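Local coordinates for endoglucanase (Clostridium thermocellum, PDB 2YIK), which probably hydrolyses internal beta-1,4-glucosidic bonds of cellulose, as a clostridial glycoside hydrolase family 9 cellulase, at residues I189-W194 / K270-S275; V405-H410 / K416-A421. All blocks are in the same frame, centred on the assembly; numbering follows the deposited sequence.

Contact 1: I189-W194 / K270-S275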
# COMPACT_ATOMS: atom_id res chain seq x y z
N ILE A 189 -3.58 22.17 -5.11
CA ILE A 189 -4.75 22.52 -5.90
C ILE A 189 -5.97 21.71 -5.47
O ILE A 189 -7.03 22.27 -5.18
CB ILE A 189 -4.48 22.29 -7.41
CG1 ILE A 189 -3.44 23.32 -7.89
CG2 ILE A 189 -5.77 22.43 -8.22
CD1 ILE A 189 -2.91 23.08 -9.29
N ASP A 190 -5.80 20.39 -5.42
CA ASP A 190 -6.88 19.48 -5.05
C ASP A 190 -7.54 19.75 -3.69
O ASP A 190 -8.76 19.68 -3.56
CB ASP A 190 -6.37 18.03 -5.11
CG ASP A 190 -7.46 17.01 -4.81
OD1 ASP A 190 -8.30 16.74 -5.70
OD2 ASP A 190 -7.48 16.48 -3.67
N HIS A 191 -6.74 20.06 -2.68
CA HIS A 191 -7.29 20.31 -1.36
C HIS A 191 -8.12 21.58 -1.22
O HIS A 191 -8.80 21.77 -0.21
CB HIS A 191 -6.18 20.30 -0.31
CG HIS A 191 -5.48 18.98 -0.19
ND1 HIS A 191 -5.85 17.88 -0.93
CD2 HIS A 191 -4.44 18.58 0.58
CE1 HIS A 191 -5.07 16.86 -0.62
NE2 HIS A 191 -4.21 17.26 0.29
N ALA A 192 -8.08 22.46 -2.22
CA ALA A 192 -8.86 23.70 -2.17
C ALA A 192 -10.31 23.46 -2.55
O ALA A 192 -11.13 24.38 -2.51
CB ALA A 192 -8.24 24.75 -3.10
N PHE A 193 -10.64 22.21 -2.92
CA PHE A 193 -12.01 21.87 -3.31
C PHE A 193 -12.53 20.71 -2.49
O PHE A 193 -11.76 19.93 -1.94
CB PHE A 193 -12.08 21.46 -4.79
CG PHE A 193 -11.45 22.46 -5.72
CD1 PHE A 193 -10.08 22.48 -5.90
CD2 PHE A 193 -12.24 23.38 -6.40
CE1 PHE A 193 -9.48 23.41 -6.76
CE2 PHE A 193 -11.66 24.32 -7.26
CZ PHE A 193 -10.27 24.34 -7.44
N TRP A 194 -13.85 20.62 -2.40
CA TRP A 194 -14.52 19.55 -1.67
C TRP A 194 -15.82 19.22 -2.38
O TRP A 194 -16.81 19.95 -2.24
CB TRP A 194 -14.81 19.96 -0.22
CG TRP A 194 -15.31 18.81 0.61
CD1 TRP A 194 -16.56 18.26 0.59
CD2 TRP A 194 -14.54 18.01 1.51
NE1 TRP A 194 -16.62 17.17 1.42
CE2 TRP A 194 -15.39 16.99 2.00
CE3 TRP A 194 -13.21 18.05 1.96
CZ2 TRP A 194 -14.95 16.02 2.91
CZ3 TRP A 194 -12.77 17.09 2.86
CH2 TRP A 194 -13.64 16.09 3.33
N LYS A 270 5.30 17.53 -2.46
CA LYS A 270 5.80 18.60 -1.62
C LYS A 270 5.57 18.28 -0.16
O LYS A 270 6.54 17.62 0.34
CB LYS A 270 5.47 20.14 -2.10
CG LYS A 270 4.89 20.30 -3.51
CD LYS A 270 3.63 21.12 -3.34
CE LYS A 270 2.97 21.36 -4.68
NZ LYS A 270 3.94 21.75 -5.74
N GLY A 271 4.61 18.78 0.64
CA GLY A 271 4.74 18.36 1.99
C GLY A 271 3.81 17.24 2.38
O GLY A 271 3.74 16.84 3.55
N TYR A 272 3.10 16.70 1.40
CA TYR A 272 2.11 15.65 1.66
C TYR A 272 2.71 14.28 1.92
O TYR A 272 2.26 13.56 2.82
CB TYR A 272 1.13 15.62 0.48
CG TYR A 272 0.52 16.98 0.22
CD1 TYR A 272 -0.42 17.52 1.09
CD2 TYR A 272 0.96 17.76 -0.86
CE1 TYR A 272 -0.90 18.81 0.92
CE2 TYR A 272 0.48 19.05 -1.04
CZ TYR A 272 -0.45 19.58 -0.15
OH TYR A 272 -0.93 20.86 -0.30
N TYR A 273 3.73 13.93 1.15
CA TYR A 273 4.42 12.65 1.32
C TYR A 273 5.92 12.84 1.18
O TYR A 273 6.50 12.60 0.12
CB TYR A 273 3.89 11.62 0.32
CG TYR A 273 2.54 11.08 0.71
CD1 TYR A 273 2.41 10.09 1.69
CD2 TYR A 273 1.37 11.61 0.16
CE1 TYR A 273 1.16 9.66 2.13
CE2 TYR A 273 0.11 11.18 0.59
CZ TYR A 273 0.02 10.21 1.58
OH TYR A 273 -1.23 9.81 2.01
N GLY A 274 6.54 13.29 2.28
CA GLY A 274 7.97 13.51 2.32
C GLY A 274 8.68 12.18 2.53
O GLY A 274 8.53 11.55 3.57
N SER A 275 9.46 11.77 1.54
CA SER A 275 10.17 10.49 1.59
C SER A 275 11.51 10.54 2.29
O SER A 275 12.38 11.34 1.94
CB SER A 275 10.36 9.96 0.16
OG SER A 275 11.00 8.70 0.15

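Contact 2: V405-H410 / K416-A421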
# COMPACT_ATOMS: atom_id res chain seq x y z
N VAL A 405 2.08 -12.82 9.99
CA VAL A 405 2.97 -13.40 8.99
C VAL A 405 4.07 -14.20 9.69
O VAL A 405 4.46 -15.29 9.24
CB VAL A 405 3.60 -12.29 8.10
CG1 VAL A 405 4.81 -12.84 7.34
CG2 VAL A 405 2.56 -11.76 7.12
N TYR A 406 4.57 -13.68 10.81
CA TYR A 406 5.61 -14.37 11.57
C TYR A 406 5.09 -15.72 12.07
O TYR A 406 5.77 -16.74 11.94
CB TYR A 406 6.06 -13.53 12.77
CG TYR A 406 7.20 -14.16 13.56
CD1 TYR A 406 6.94 -15.11 14.55
CD2 TYR A 406 8.52 -13.81 13.30
CE1 TYR A 406 7.98 -15.70 15.26
CE2 TYR A 406 9.57 -14.39 14.01
CZ TYR A 406 9.29 -15.33 14.99
OH TYR A 406 10.32 -15.88 15.72
N ASP A 407 3.89 -15.72 12.64
CA ASP A 407 3.33 -16.96 13.16
C ASP A 407 3.05 -17.95 12.04
O ASP A 407 3.23 -19.16 12.23
CB ASP A 407 2.05 -16.69 13.96
CG ASP A 407 2.34 -16.16 15.37
OD1 ASP A 407 3.53 -16.05 15.72
OD2 ASP A 407 1.38 -15.86 16.12
N LYS A 408 2.61 -17.45 10.89
CA LYS A 408 2.34 -18.34 9.77
C LYS A 408 3.61 -19.10 9.41
O LYS A 408 3.58 -20.32 9.18
CB LYS A 408 1.86 -17.58 8.54
CG LYS A 408 1.74 -18.47 7.31
CD LYS A 408 1.52 -17.68 6.03
CE LYS A 408 1.71 -18.58 4.80
NZ LYS A 408 1.68 -17.82 3.52
N HIS A 409 4.73 -18.39 9.40
CA HIS A 409 5.99 -19.00 9.03
C HIS A 409 6.76 -19.69 10.14
O HIS A 409 7.91 -20.10 9.96
CB HIS A 409 6.85 -17.95 8.33
CG HIS A 409 6.26 -17.51 7.03
ND1 HIS A 409 6.31 -18.28 5.89
CD2 HIS A 409 5.53 -16.41 6.70
CE1 HIS A 409 5.63 -17.69 4.93
NE2 HIS A 409 5.15 -16.55 5.39
N HIS A 410 6.12 -19.83 11.30
CA HIS A 410 6.73 -20.51 12.43
C HIS A 410 5.75 -21.53 12.99
O HIS A 410 5.30 -21.42 14.13
CB HIS A 410 7.15 -19.51 13.52
CG HIS A 410 8.34 -18.68 13.14
ND1 HIS A 410 8.25 -17.59 12.29
CD2 HIS A 410 9.66 -18.82 13.42
CE1 HIS A 410 9.46 -17.11 12.06
NE2 HIS A 410 10.33 -17.84 12.74
N LYS A 416 1.88 -15.91 20.93
CA LYS A 416 1.64 -14.69 21.68
C LYS A 416 1.55 -13.51 20.68
O LYS A 416 0.88 -12.52 20.96
CB LYS A 416 2.78 -14.45 22.70
CG LYS A 416 4.17 -14.33 22.08
CD LYS A 416 5.23 -14.09 23.16
CE LYS A 416 6.62 -14.05 22.52
NZ LYS A 416 7.71 -13.88 23.52
N TYR A 417 2.22 -13.60 19.53
CA TYR A 417 2.14 -12.50 18.56
C TYR A 417 0.73 -12.38 17.96
O TYR A 417 0.11 -11.32 18.03
CB TYR A 417 3.18 -12.66 17.43
CG TYR A 417 4.61 -12.60 17.94
CD1 TYR A 417 4.96 -11.75 18.99
CD2 TYR A 417 5.60 -13.41 17.39
CE1 TYR A 417 6.26 -11.72 19.49
CE2 TYR A 417 6.91 -13.38 17.87
CZ TYR A 417 7.23 -12.54 18.92
OH TYR A 417 8.52 -12.53 19.42
N ALA A 418 0.24 -13.48 17.39
CA ALA A 418 -1.10 -13.49 16.81
C ALA A 418 -2.15 -13.17 17.89
O ALA A 418 -3.10 -12.45 17.64
CB ALA A 418 -1.39 -14.84 16.19
N ASN A 419 -1.96 -13.73 19.08
CA ASN A 419 -2.90 -13.48 20.18
C ASN A 419 -2.91 -11.99 20.47
O ASN A 419 -3.97 -11.41 20.71
CB ASN A 419 -2.50 -14.26 21.44
CG ASN A 419 -2.56 -15.76 21.23
OD1 ASN A 419 -3.31 -16.25 20.39
ND2 ASN A 419 -1.77 -16.51 22.00
N TRP A 420 -1.73 -11.37 20.45
CA TRP A 420 -1.63 -9.94 20.69
C TRP A 420 -2.33 -9.18 19.56
O TRP A 420 -3.08 -8.23 19.81
CB TRP A 420 -0.17 -9.51 20.73
CG TRP A 420 -0.00 -8.02 20.70
CD1 TRP A 420 -0.16 -7.16 21.75
CD2 TRP A 420 0.30 -7.22 19.55
NE1 TRP A 420 0.03 -5.86 21.32
CE2 TRP A 420 0.32 -5.87 19.98
CE3 TRP A 420 0.56 -7.50 18.21
CZ2 TRP A 420 0.58 -4.81 19.11
CZ3 TRP A 420 0.83 -6.45 17.34
CH2 TRP A 420 0.84 -5.12 17.79
N ALA A 421 -2.07 -9.59 18.32
CA ALA A 421 -2.68 -8.95 17.16
C ALA A 421 -4.20 -8.96 17.31
O ALA A 421 -4.87 -7.96 17.04
CB ALA A 421 -2.27 -9.68 15.88

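Contact 1: I189-W194 / K270-S275
The imidazole of His-191 and the phenol ring of Tyr-272 meet at a slant that fits no standard stacking geometry, with centroids 5.1 Å apart and planes at 81°. At the imidazole's edge, in its plane, lies Asp-190 OD2, which accepts a weak hydrogen bond from His-191 ND1 at 3.5 Å. The CD2 and NE2 atoms, across the ring from ND1, do the touching: His-191 CD2 comes to 3.6 Å from Tyr-272 CE1, and His-191 NE2 to 3.7 Å from the same carbon. Each CG lies anti to its carbonyl carbon (chi1 -63° for His-191 and -54° for Tyr-272), and the side chains reach across the gap between alpha carbons 10.9 Å apart to meet through their rings. His-191 belongs to a type I beta turn from Asp-190 to Phe-193; Tyr-272 sits in the long loop between helices 238-257 and 279-293. As in other family 9 cellulases, loops at this end of the (alpha/alpha)6 barrel probably border the substrate cleft, and the side chain of His-191 is about 7 Å from that of His-451, the predicted active-site residue. Tyr-272 OH is hydrogen-bonded to Asp-188 OD1, which ties the loop to the short helix 187-190 by a polar link beside the ring contact. Asp-190 OD2 also accepts the backbone N-H of His-120.

Contact 2: V405-H410 / K416-A421
Asp-407 and Tyr-406 near the C-terminal end of helix 392-408 pack against Tyr-417 and Ala-418 in the first turn of helix 416-428, a largely buried helix-to-helix contact across a short connecting loop. Its one hydrogen bond between the segments runs from the backbone N of Ala-418 to Asp-407 OD2, 2.9 Å long with an N-H...O angle of 143°; the donor approaches from above the carboxylate plane. Asp-407 OD1 bonds instead to the hydroxyl of Ser-415, which also accepts the N-H of Tyr-417. The carboxylate thus engages the start of the second helix both directly and through that serine. These consecutive helices form a hairpin, consistent with the (alpha/alpha)6 barrel of family 9 catalytic domains, with helix 363-373 beside the tyrosines and helix 499-516 beside Asp-407 and Ala-418. The edge of Tyr-417 is turned toward the face of Tyr-406 in an offset edge-to-face pair, planes at 86° and centroids 5.2 Å apart. Tyr-417 CD2 leads, 3.6 Å from Tyr-406 CD1 and 3.7 Å from Asp-407 OD1, and this oxygen lies at the edge of the Tyr-417 ring, near its plane. With CG anti to the backbone N (chi1 -177°), the Tyr-406 ring stands between Tyr-417 and His-410, whose CE1 lies 3.3 Å above the phenol plane, toward its rim. His-410 ND1 donates to Tyr-406 O, a bond that helps hold the imidazole over the phenol. At the far end of Tyr-417, its OH is hydrogen-bonded to Asp-370 OD1 on helix 363-373.

Contact 1 and contact 2 lie on opposite sides of the centre of the chain, 37 Å apart between their centres and about 22 Å between nearest atoms, so they do not touch. Contact 1 closes in sequence before contact 2 opens, and both fall within the family 9 region. The first joins a beta turn to a loop at the surface, near the predicted active-site His-451; the side chain of His-191 is also about 13 Å from the bound zinc ion. The second, away from the annotated sites, links two helices consecutive in sequence. Contact 1 thus probably lies on the active-site side of the domain, and contact 2 in the helical part away from it.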